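Local coordinates for protein flavocytochrome C3 fumarate reductase (Shewanella frigidimarina, PDB 1QO8) that reduces fumarate to succinate, using FAD and four covalently bound heme c groups, and may take part in an electron route to Fe(3+), at residues 190-195 and 202-207; 275-280 and 286-291; 364-369 and 435-440. All coordinates share one frame; numbering follows the deposited sequence.

Contact 1 (190-195 and 202-207)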
loop_
_atom_site.group_PDB
_atom_site.type_symbol
_atom_site.label_atom_id
_atom_site.label_comp_id
_atom_site.label_asym_id
_atom_site.label_seq_id
_atom_site.Cartn_x
_atom_site.Cartn_y
_atom_site.Cartn_z
ATOM N N ASP A 190 -10.215 19.735 14.760
ATOM C CA ASP A 190 -10.448 20.068 13.364
ATOM C C ASP A 190 -9.634 19.170 12.447
ATOM O O ASP A 190 -10.086 18.714 11.386
ATOM C CB ASP A 190 -10.055 21.550 13.110
ATOM C CG ASP A 190 -11.027 22.609 13.633
ATOM O OD1 ASP A 190 -12.051 22.319 14.275
ATOM O OD2 ASP A 190 -10.789 23.835 13.448
ATOM N N ALA A 191 -8.347 18.987 12.782
ATOM C CA ALA A 191 -7.502 18.098 11.984
ATOM C C ALA A 191 -8.038 16.660 12.012
ATOM O O ALA A 191 -8.056 15.919 11.008
ATOM C CB ALA A 191 -6.040 18.152 12.502
ATOM N N MET A 192 -8.406 16.205 13.218
ATOM C CA MET A 192 -8.784 14.783 13.366
ATOM C C MET A 192 -9.997 14.467 12.522
ATOM O O MET A 192 -10.172 13.469 11.838
ATOM C CB MET A 192 -8.978 14.440 14.851
ATOM C CG MET A 192 -7.648 14.468 15.613
ATOM S SD MET A 192 -6.481 13.192 15.103
ATOM C CE MET A 192 -7.471 11.704 15.378
ATOM N N LYS A 193 -10.930 15.424 12.551
ATOM C CA LYS A 193 -12.171 15.377 11.800
ATOM C C LYS A 193 -11.870 15.493 10.307
ATOM O O LYS A 193 -12.469 14.778 9.475
ATOM C CB LYS A 193 -13.061 16.530 12.286
ATOM C CG LYS A 193 -14.289 16.665 11.407
ATOM C CD LYS A 193 -15.228 17.796 11.800
ATOM C CE LYS A 193 -16.439 17.725 10.875
ATOM N NZ LYS A 193 -17.311 18.925 10.970
ATOM N N GLY A 194 -10.945 16.425 9.987
ATOM C CA GLY A 194 -10.631 16.582 8.534
ATOM C C GLY A 194 -9.976 15.278 8.034
ATOM O O GLY A 194 -10.202 14.866 6.924
ATOM N N GLY A 195 -9.197 14.581 8.861
ATOM C CA GLY A 195 -8.603 13.304 8.495
ATOM C C GLY A 195 -9.467 12.071 8.607
ATOM O O GLY A 195 -8.946 10.936 8.629
ATOM N N LYS A 202 -1.135 11.670 18.348
ATOM C CA LYS A 202 0.060 12.210 18.945
ATOM C C LYS A 202 0.802 13.159 18.003
ATOM O O LYS A 202 1.390 14.152 18.456
ATOM C CB LYS A 202 1.001 11.080 19.406
ATOM C CG LYS A 202 0.274 9.981 20.136
ATOM C CD LYS A 202 0.941 8.624 20.106
ATOM C CE LYS A 202 1.625 8.209 18.814
ATOM N NZ LYS A 202 1.321 6.766 18.522
ATOM N N LEU A 203 0.762 12.817 16.704
ATOM C CA LEU A 203 1.496 13.709 15.773
ATOM C C LEU A 203 0.694 15.004 15.657
ATOM O O LEU A 203 1.264 16.100 15.672
ATOM C CB LEU A 203 1.697 12.949 14.469
ATOM C CG LEU A 203 2.526 11.673 14.471
ATOM C CD1 LEU A 203 2.637 11.154 13.035
ATOM C CD2 LEU A 203 3.922 11.915 15.060
ATOM N N VAL A 204 -0.636 14.880 15.622
ATOM C CA VAL A 204 -1.542 16.010 15.522
ATOM C C VAL A 204 -1.396 16.978 16.681
ATOM O O VAL A 204 -1.452 18.199 16.450
ATOM C CB VAL A 204 -3.016 15.593 15.336
ATOM C CG1 VAL A 204 -3.968 16.750 15.163
ATOM C CG2 VAL A 204 -3.055 14.749 14.047
ATOM N N THR A 205 -1.306 16.432 17.903
ATOM C CA THR A 205 -1.086 17.233 19.098
ATOM C C THR A 205 0.193 18.044 19.069
ATOM O O THR A 205 0.175 19.246 19.349
ATOM C CB THR A 205 -1.128 16.277 20.352
ATOM O OG1 THR A 205 -2.452 15.702 20.346
ATOM C CG2 THR A 205 -0.900 17.020 21.645
ATOM N N ILE A 206 1.321 17.468 18.726
ATOM C CA ILE A 206 2.572 18.182 18.484
ATOM C C ILE A 206 2.474 19.227 17.380
ATOM O O ILE A 206 2.992 20.354 17.541
ATOM C CB ILE A 206 3.681 17.188 18.122
ATOM C CG1 ILE A 206 3.942 16.391 19.436
ATOM C CG2 ILE A 206 4.939 17.831 17.585
ATOM C CD1 ILE A 206 5.052 15.391 19.359
ATOM N N LEU A 207 1.816 18.836 16.288
ATOM C CA LEU A 207 1.541 19.787 15.224
ATOM C C LEU A 207 0.848 21.029 15.815
ATOM O O LEU A 207 1.396 22.117 15.665
ATOM C CB LEU A 207 0.682 19.219 14.081
ATOM C CG LEU A 207 0.502 20.206 12.933
ATOM C CD1 LEU A 207 1.864 20.507 12.336
ATOM C CD2 LEU A 207 -0.455 19.670 11.844
#
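Val204 meets Ala191 and Met192 through purely apolar contacts, with one methyl for each partner. CG1 of Val204 lies 3.7 Å from CB of Ala191. The other branch, CG2 of Val204, lies 3.9 Å from SD of Met192. CG1 stands anti to the valine backbone N (chi1 -177°), which places CG2 beside that N and spreads the two methyls over neighbouring residues of the other helix. The methionine chain is bent at chi2 (-66°) and at chi3 (-57°). It is the sulfur, rather than CE, that meets the methyl, and the two side chains cross at a slant. All three side chains are buried.

The two segments belong to consecutive helices, 184-194 and 201-220, packed side by side through a short loop in the flavoprotein part of the chain. The helices come close here, CA of Ala191 lying 7.2 Å from CA of Val204. Ala191 is the small residue at this nearest point.

No hydrogen bond crosses between the segments; the polar bonds here lie along the helices or lead elsewhere. Gly194 N and Gly195 N close the last turn of the first helix on Asp190 O and Ala191 O. The carboxylate of Asp190 forms salt bridges with Arg235 and Arg238. Asn199, from the connecting loop, touches both Met192 and Val204, and Asn543 of helix 543-563 touches Ala191.

Contact 2 (275-280 and 286-291)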
loop_
_atom_site.group_PDB
_atom_site.type_symbol
_atom_site.label_atom_id
_atom_site.label_comp_id
_atom_site.label_asym_id
_atom_site.label_seq_id
_atom_site.Cartn_x
_atom_site.Cartn_y
_atom_site.Cartn_z
ATOM N N LYS A 275 19.778 5.310 -2.693
ATOM C CA LYS A 275 19.763 4.191 -1.807
ATOM C C LYS A 275 20.151 4.586 -0.404
ATOM O O LYS A 275 20.965 5.492 -0.270
ATOM C CB LYS A 275 20.809 3.155 -2.348
ATOM C CG LYS A 275 20.509 1.810 -1.674
ATOM C CD LYS A 275 21.412 0.700 -2.191
ATOM C CE LYS A 275 20.602 -0.593 -2.026
ATOM N NZ LYS A 275 21.182 -1.437 -0.941
ATOM N N LEU A 276 19.542 4.080 0.621
ATOM C CA LEU A 276 20.021 4.300 1.980
ATOM C C LEU A 276 20.946 3.087 2.286
ATOM O O LEU A 276 20.603 1.945 1.934
ATOM C CB LEU A 276 18.873 4.333 2.981
ATOM C CG LEU A 276 17.767 5.398 2.745
ATOM C CD1 LEU A 276 16.485 5.042 3.494
ATOM C CD2 LEU A 276 18.236 6.785 3.155
ATOM N N VAL A 277 22.055 3.345 2.933
ATOM C CA VAL A 277 23.070 2.275 3.119
ATOM C C VAL A 277 22.891 1.842 4.564
ATOM O O VAL A 277 22.942 2.649 5.487
ATOM C CB VAL A 277 24.502 2.783 2.921
ATOM C CG1 VAL A 277 25.564 1.630 3.039
ATOM C CG2 VAL A 277 24.585 3.478 1.573
ATOM N N VAL A 278 22.603 0.565 4.753
ATOM C CA VAL A 278 22.467 0.075 6.149
ATOM C C VAL A 278 23.667 -0.817 6.482
ATOM O O VAL A 278 24.139 -1.532 5.585
ATOM C CB VAL A 278 21.134 -0.687 6.212
ATOM C CG1 VAL A 278 20.968 -1.510 7.479
ATOM C CG2 VAL A 278 19.986 0.328 6.059
ATOM N N ASN A 279 24.194 -0.784 7.696
ATOM C CA ASN A 279 25.364 -1.632 8.031
ATOM C C ASN A 279 24.847 -3.035 8.366
ATOM O O ASN A 279 23.690 -3.370 8.023
ATOM C CB ASN A 279 26.162 -1.031 9.179
ATOM C CG ASN A 279 25.371 -0.953 10.463
ATOM O OD1 ASN A 279 24.277 -1.464 10.609
ATOM N ND2 ASN A 279 25.850 -0.280 11.522
ATOM N N ASP A 280 25.621 -3.846 9.100
ATOM C CA ASP A 280 25.062 -5.128 9.532
ATOM C C ASP A 280 24.273 -5.096 10.823
ATOM O O ASP A 280 23.554 -6.080 11.059
ATOM C CB ASP A 280 26.131 -6.235 9.603
ATOM C CG ASP A 280 25.898 -7.172 8.422
ATOM O OD1 ASP A 280 26.303 -6.777 7.296
ATOM O OD2 ASP A 280 25.298 -8.269 8.613
ATOM N N GLY A 286 24.364 6.036 5.786
ATOM C CA GLY A 286 24.730 7.085 4.774
ATOM C C GLY A 286 23.877 6.694 3.551
ATOM O O GLY A 286 22.856 6.043 3.777
ATOM N N ALA A 287 24.275 7.073 2.339
ATOM C CA ALA A 287 23.293 6.953 1.256
ATOM C C ALA A 287 24.090 7.129 -0.009
ATOM O O ALA A 287 25.101 7.829 0.085
ATOM C CB ALA A 287 22.330 8.168 1.426
ATOM N N VAL A 288 23.714 6.488 -1.085
ATOM C CA VAL A 288 24.324 6.702 -2.368
ATOM C C VAL A 288 23.562 7.798 -3.101
ATOM O O VAL A 288 22.307 7.784 -3.241
ATOM C CB VAL A 288 24.259 5.418 -3.203
ATOM C CG1 VAL A 288 25.013 5.605 -4.519
ATOM C CG2 VAL A 288 24.865 4.215 -2.424
ATOM N N VAL A 289 24.356 8.758 -3.530
ATOM C CA VAL A 289 24.029 9.911 -4.312
ATOM C C VAL A 289 24.467 9.708 -5.773
ATOM O O VAL A 289 25.573 9.281 -6.099
ATOM C CB VAL A 289 24.775 11.167 -3.826
ATOM C CG1 VAL A 289 24.343 12.394 -4.649
ATOM C CG2 VAL A 289 24.527 11.412 -2.371
ATOM N N HIS A 290 23.522 9.922 -6.689
ATOM C CA HIS A 290 23.832 10.141 -8.079
ATOM C C HIS A 290 23.845 11.630 -8.395
ATOM O O HIS A 290 22.790 12.261 -8.427
ATOM C CB HIS A 290 22.848 9.365 -8.942
ATOM C CG HIS A 290 23.143 9.577 -10.388
ATOM N ND1 HIS A 290 22.210 9.294 -11.312
ATOM C CD2 HIS A 290 24.221 10.029 -11.070
ATOM C CE1 HIS A 290 22.666 9.566 -12.533
ATOM N NE2 HIS A 290 23.894 9.984 -12.403
ATOM N N GLY A 291 25.070 12.154 -8.550
ATOM C CA GLY A 291 25.302 13.546 -8.860
ATOM C C GLY A 291 25.380 13.611 -10.364
ATOM O O GLY A 291 25.973 12.694 -10.988
#
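Lys275 and Val288 face each other as an antiparallel hydrogen-bonded pair in the beta hairpin of strands 271-278 and 284-291. Val288 N donates to Lys275 O over 3.0 Å, in a bond somewhat bent at the hydrogen (144°). Val277 N donates to Gly286 O over 2.9 Å and is straighter (168°).

The tight part lies between and over these two bonds. CA of Ala287 comes within 3.1 Å of Lys275 O as a CA-H...O contact, so this carbonyl receives both an N-H and a C-H. Leu276 and Ala287 form a non-hydrogen-bonded pair, with their CA atoms 4.3 Å apart. On the face carrying Lys275, Val277 and Val288, CG2 of Val277 packs on CG2 of Val288 at 4.1 Å. The same Val277 CG2 also lies 3.7 Å from Ala287 N. CG1 of Val277 is anti to the backbone N (chi1 -177°), which puts CG2 beside that N and over the partner strand. Gly286 adds only backbone, and a CB at its phi and psi would jam against the preceding carbonyl.

The looser side starts with Lys275. Its CB is 4.2 Å from Val288 CG2, but NZ of Lys275 turns off from the partner strand, and the residue is partly exposed. Beyond Val278 the chain leaves the pairing, and Asp280 O accepts a bond from Lys406 of the second subunit.

Ile114 of helix 107-115 covers Lys275, Val277 and Val288. On the far side of strand 284-291, strand 295-301 continues the sheet, while strand 271-278 is its outermost strand within the chain.

Contact 3 (364-369 and 435-440). With HEM (protoporphyrin IX containing Fe), chain C.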
loop_
_atom_site.group_PDB
_atom_site.type_symbol
_atom_site.label_atom_id
_atom_site.label_comp_id
_atom_site.label_asym_id
_atom_site.label_seq_id
_atom_site.Cartn_x
_atom_site.Cartn_y
_atom_site.Cartn_z
ATOM N N GLY A 364 -5.594 22.810 -14.009
ATOM C CA GLY A 364 -5.469 23.026 -15.456
ATOM C C GLY A 364 -4.834 21.878 -16.176
ATOM O O GLY A 364 -3.906 21.276 -15.637
ATOM N N LYS A 365 -5.197 21.519 -17.387
ATOM C CA LYS A 365 -4.671 20.346 -18.037
ATOM C C LYS A 365 -3.381 20.714 -18.789
ATOM O O LYS A 365 -2.407 19.945 -18.867
ATOM C CB LYS A 365 -5.724 19.625 -18.872
ATOM C CG LYS A 365 -5.581 18.097 -18.780
ATOM C CD LYS A 365 -5.895 17.344 -20.064
ATOM C CE LYS A 365 -5.235 15.966 -20.078
ATOM N NZ LYS A 365 -5.540 15.138 -18.864
ATOM N N ASP A 366 -3.289 21.963 -19.234
ATOM C CA ASP A 366 -2.130 22.554 -19.866
ATOM C C ASP A 366 -1.216 23.270 -18.878
ATOM O O ASP A 366 -0.037 22.916 -18.831
ATOM C CB ASP A 366 -2.540 23.570 -20.951
ATOM C CG ASP A 366 -3.972 24.076 -20.787
ATOM O OD1 ASP A 366 -4.549 23.987 -19.625
ATOM O OD2 ASP A 366 -4.479 24.516 -21.879
ATOM N N SER A 367 -1.686 24.318 -18.252
ATOM C CA SER A 367 -1.001 24.978 -17.142
ATOM C C SER A 367 -1.479 24.344 -15.843
ATOM O O SER A 367 -2.636 24.480 -15.369
ATOM C CB SER A 367 -1.137 26.452 -17.308
ATOM O OG SER A 367 -0.617 27.401 -16.417
ATOM N N ARG A 368 -0.599 23.602 -15.153
ATOM C CA ARG A 368 -1.046 22.687 -14.096
ATOM C C ARG A 368 -1.267 23.386 -12.804
ATOM O O ARG A 368 -0.700 23.156 -11.730
ATOM C CB ARG A 368 -0.162 21.432 -13.981
ATOM C CG ARG A 368 -0.159 20.589 -15.259
ATOM C CD ARG A 368 0.717 19.298 -15.152
ATOM N NE ARG A 368 2.095 19.582 -14.763
ATOM C CZ ARG A 368 2.658 19.569 -13.572
ATOM N NH1 ARG A 368 2.097 19.251 -12.371
ATOM N NH2 ARG A 368 3.987 19.882 -13.547
ATOM N N ILE A 369 -2.190 24.344 -12.826
ATOM C CA ILE A 369 -2.474 25.156 -11.635
ATOM C C ILE A 369 -3.941 24.872 -11.249
ATOM O O ILE A 369 -4.714 24.569 -12.168
ATOM C CB ILE A 369 -2.292 26.571 -12.240
ATOM C CG1 ILE A 369 -0.813 26.965 -12.104
ATOM C CG2 ILE A 369 -3.275 27.608 -11.720
ATOM C CD1 ILE A 369 -0.505 28.242 -12.851
ATOM N N MET A 435 -3.929 30.864 -19.732
ATOM C CA MET A 435 -4.743 29.631 -19.635
ATOM C C MET A 435 -6.090 29.641 -20.338
ATOM O O MET A 435 -6.750 28.596 -20.595
ATOM C CB MET A 435 -4.901 29.418 -18.114
ATOM C CG MET A 435 -3.518 28.934 -17.536
ATOM S SD MET A 435 -3.802 28.996 -15.716
ATOM C CE MET A 435 -4.841 27.519 -15.506
ATOM N N LEU A 436 -6.529 30.855 -20.715
ATOM C CA LEU A 436 -7.903 30.907 -21.317
ATOM C C LEU A 436 -7.872 30.845 -22.816
ATOM O O LEU A 436 -7.207 31.713 -23.448
ATOM C CB LEU A 436 -8.540 32.254 -20.940
ATOM C CG LEU A 436 -8.642 32.522 -19.444
ATOM C CD1 LEU A 436 -9.528 33.738 -19.281
ATOM C CD2 LEU A 436 -9.064 31.221 -18.707
ATOM N N TYR A 437 -8.630 29.946 -23.422
ATOM C CA TYR A 437 -9.000 30.064 -24.823
ATOM C C TYR A 437 -10.110 31.118 -24.972
ATOM O O TYR A 437 -10.878 31.291 -24.014
ATOM C CB TYR A 437 -9.575 28.728 -25.309
ATOM C CG TYR A 437 -8.500 27.646 -25.439
ATOM C CD1 TYR A 437 -7.877 27.084 -24.354
ATOM C CD2 TYR A 437 -8.166 27.193 -26.720
ATOM C CE1 TYR A 437 -6.919 26.079 -24.487
ATOM C CE2 TYR A 437 -7.200 26.201 -26.896
ATOM C CZ TYR A 437 -6.588 25.675 -25.784
ATOM O OH TYR A 437 -5.634 24.688 -25.994
ATOM N N LYS A 438 -10.218 31.776 -26.124
ATOM C CA LYS A 438 -11.271 32.793 -26.199
ATOM C C LYS A 438 -11.792 32.942 -27.611
ATOM O O LYS A 438 -11.135 32.471 -28.513
ATOM C CB LYS A 438 -10.877 34.148 -25.676
ATOM C CG LYS A 438 -9.660 34.786 -26.266
ATOM C CD LYS A 438 -9.206 35.964 -25.375
ATOM C CE LYS A 438 -8.634 35.423 -24.061
ATOM N NZ LYS A 438 -7.438 36.196 -23.600
ATOM N N GLY A 439 -13.023 33.391 -27.742
ATOM C CA GLY A 439 -13.625 33.492 -29.093
ATOM C C GLY A 439 -14.481 34.791 -28.971
ATOM O O GLY A 439 -15.088 35.050 -27.927
ATOM N N ASP A 440 -14.482 35.535 -30.087
ATOM C CA ASP A 440 -15.442 36.624 -30.176
ATOM C C ASP A 440 -16.857 36.117 -30.175
ATOM O O ASP A 440 -17.709 36.890 -29.783
ATOM C CB ASP A 440 -15.169 37.586 -31.362
ATOM C CG ASP A 440 -14.006 38.478 -30.907
ATOM O OD1 ASP A 440 -13.345 38.265 -29.863
ATOM O OD2 ASP A 440 -13.691 39.473 -31.596
HETATM C CHA HEM C . 2.007 31.357 -10.526
HETATM C CHB HEM C . 5.173 32.804 -13.911
HETATM C CHC HEM C . 7.564 28.695 -13.048
HETATM C CHD HEM C . 3.758 26.878 -10.653
HETATM C C1A HEM C . 2.640 32.158 -11.439
HETATM C C2A HEM C . 2.387 33.547 -11.784
HETATM C C3A HEM C . 3.260 33.940 -12.700
HETATM C C4A HEM C . 4.101 32.778 -13.005
HETATM C CMA HEM C . 3.424 35.288 -13.443
HETATM C CAA HEM C . 1.207 34.383 -11.189
HETATM C CBA HEM C . 1.617 35.258 -9.989
HETATM C CGA HEM C . 1.886 34.384 -8.787
HETATM O O1A HEM C . 3.084 34.444 -8.350
HETATM O O2A HEM C . 0.950 33.673 -8.304
HETATM C C1B HEM C . 6.204 31.877 -13.825
HETATM C C2B HEM C . 7.535 32.016 -14.398
HETATM C C3B HEM C . 8.184 30.900 -14.120
HETATM C C4B HEM C . 7.321 30.000 -13.402
HETATM C CMB HEM C . 7.974 33.291 -15.100
HETATM C CAB HEM C . 9.706 30.506 -14.350
HETATM C CBB HEM C . 10.643 31.448 -14.486
HETATM C C1C HEM C . 6.740 27.795 -12.415
HETATM C C2C HEM C . 7.042 26.426 -12.013
HETATM C C3C HEM C . 6.003 25.960 -11.327
HETATM C C4C HEM C . 5.008 27.003 -11.261
HETATM C CMC HEM C . 8.362 25.759 -12.414
HETATM C CAC HEM C . 5.767 24.589 -10.596
HETATM C CBC HEM C . 6.744 23.936 -9.972
HETATM C C1D HEM C . 2.962 27.957 -10.372
HETATM C C2D HEM C . 1.755 27.907 -9.519
HETATM C C3D HEM C . 1.287 29.144 -9.479
HETATM C C4D HEM C . 2.135 30.005 -10.278
HETATM C CMD HEM C . 1.232 26.615 -8.859
HETATM C CAD HEM C . 0.008 29.669 -8.734
HETATM C CBD HEM C . -1.131 29.923 -9.691
HETATM C CGD HEM C . -2.454 30.508 -9.133
HETATM O O1D HEM C . -2.907 30.092 -8.049
HETATM O O2D HEM C . -3.051 31.383 -9.791
HETATM N NA HEM C . 3.752 31.750 -12.171
HETATM N NB HEM C . 6.095 30.625 -13.255
HETATM N NC HEM C . 5.489 28.114 -11.930
HETATM N ND HEM C . 3.162 29.231 -10.820
HETATM FE FE HEM C . 4.676 29.955 -11.977
HETATM O O HOH W 1 -6.662 25.950 -20.722
#
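Met435 packs against Ser367 and Ile369, joining the loop that leads into strand 437-439 to the loop after strand 357-364. The latter loop contains an inverse gamma turn centred on Arg368, which carries Ser367 and Ile369 round to the methionine.

From CB the methionine chain runs extended (chi2 171°) and bends only at its last torsion (chi3 75°). CG presses on the serine, with Met435 CG 3.4 Å from Ser367 CB, a tight carbon pair. SD lies beside the hydroxyl, Met435 SD to Ser367 OG being 3.6 Å. The bend then brings the terminal methyl back toward the turn: Met435 CE is 3.8 Å from Ser367 O and 4.1 Å from Ile369 CG2.

Ile369 links this packing to a heme. Its CD1 is 3.6 Å from CBD of a heme propionate, and its side chain also touches His83, an axial ligand of heme c #4. With alanine in place of Ile369, the methyl of Met435 and the heme propionate arm would probably lose the branched side chain packed between them, and a gap would open.

The polar part is carried by Asp366, a water and Tyr437. Water 1 donates to Asp366 OD2 and to Met435 O, bridging the segments. The carboxylate of Asp366 and the ring of Tyr437 are nearly coplanar (30° apart), and Asp366 OD2 meets the ring at its edge, 3.9 Å from Tyr437 CE1.

The three contacts follow one another in series along the chain, and none touches another. Contact 1 and contact 2 have centres about 33 Å apart. Contact 3 is about 37 Å from contact 1 and 43 Å from contact 2, centre to centre, and lies across the chain's centre from contact 2. FAD is their common reference. The side chain of Ala287 in contact 2 is about 9 Å from FAD. The side chain of Ala191 in contact 1 is about 11 Å from FAD. The side chain of Ile369 in contact 3 is about 7 Å from FAD. Contact 3 thus touches a heme and lies near FAD. Ala191 is also about 9 Å, side chain to side chain, from Arg539, a probable succinate-binding residue.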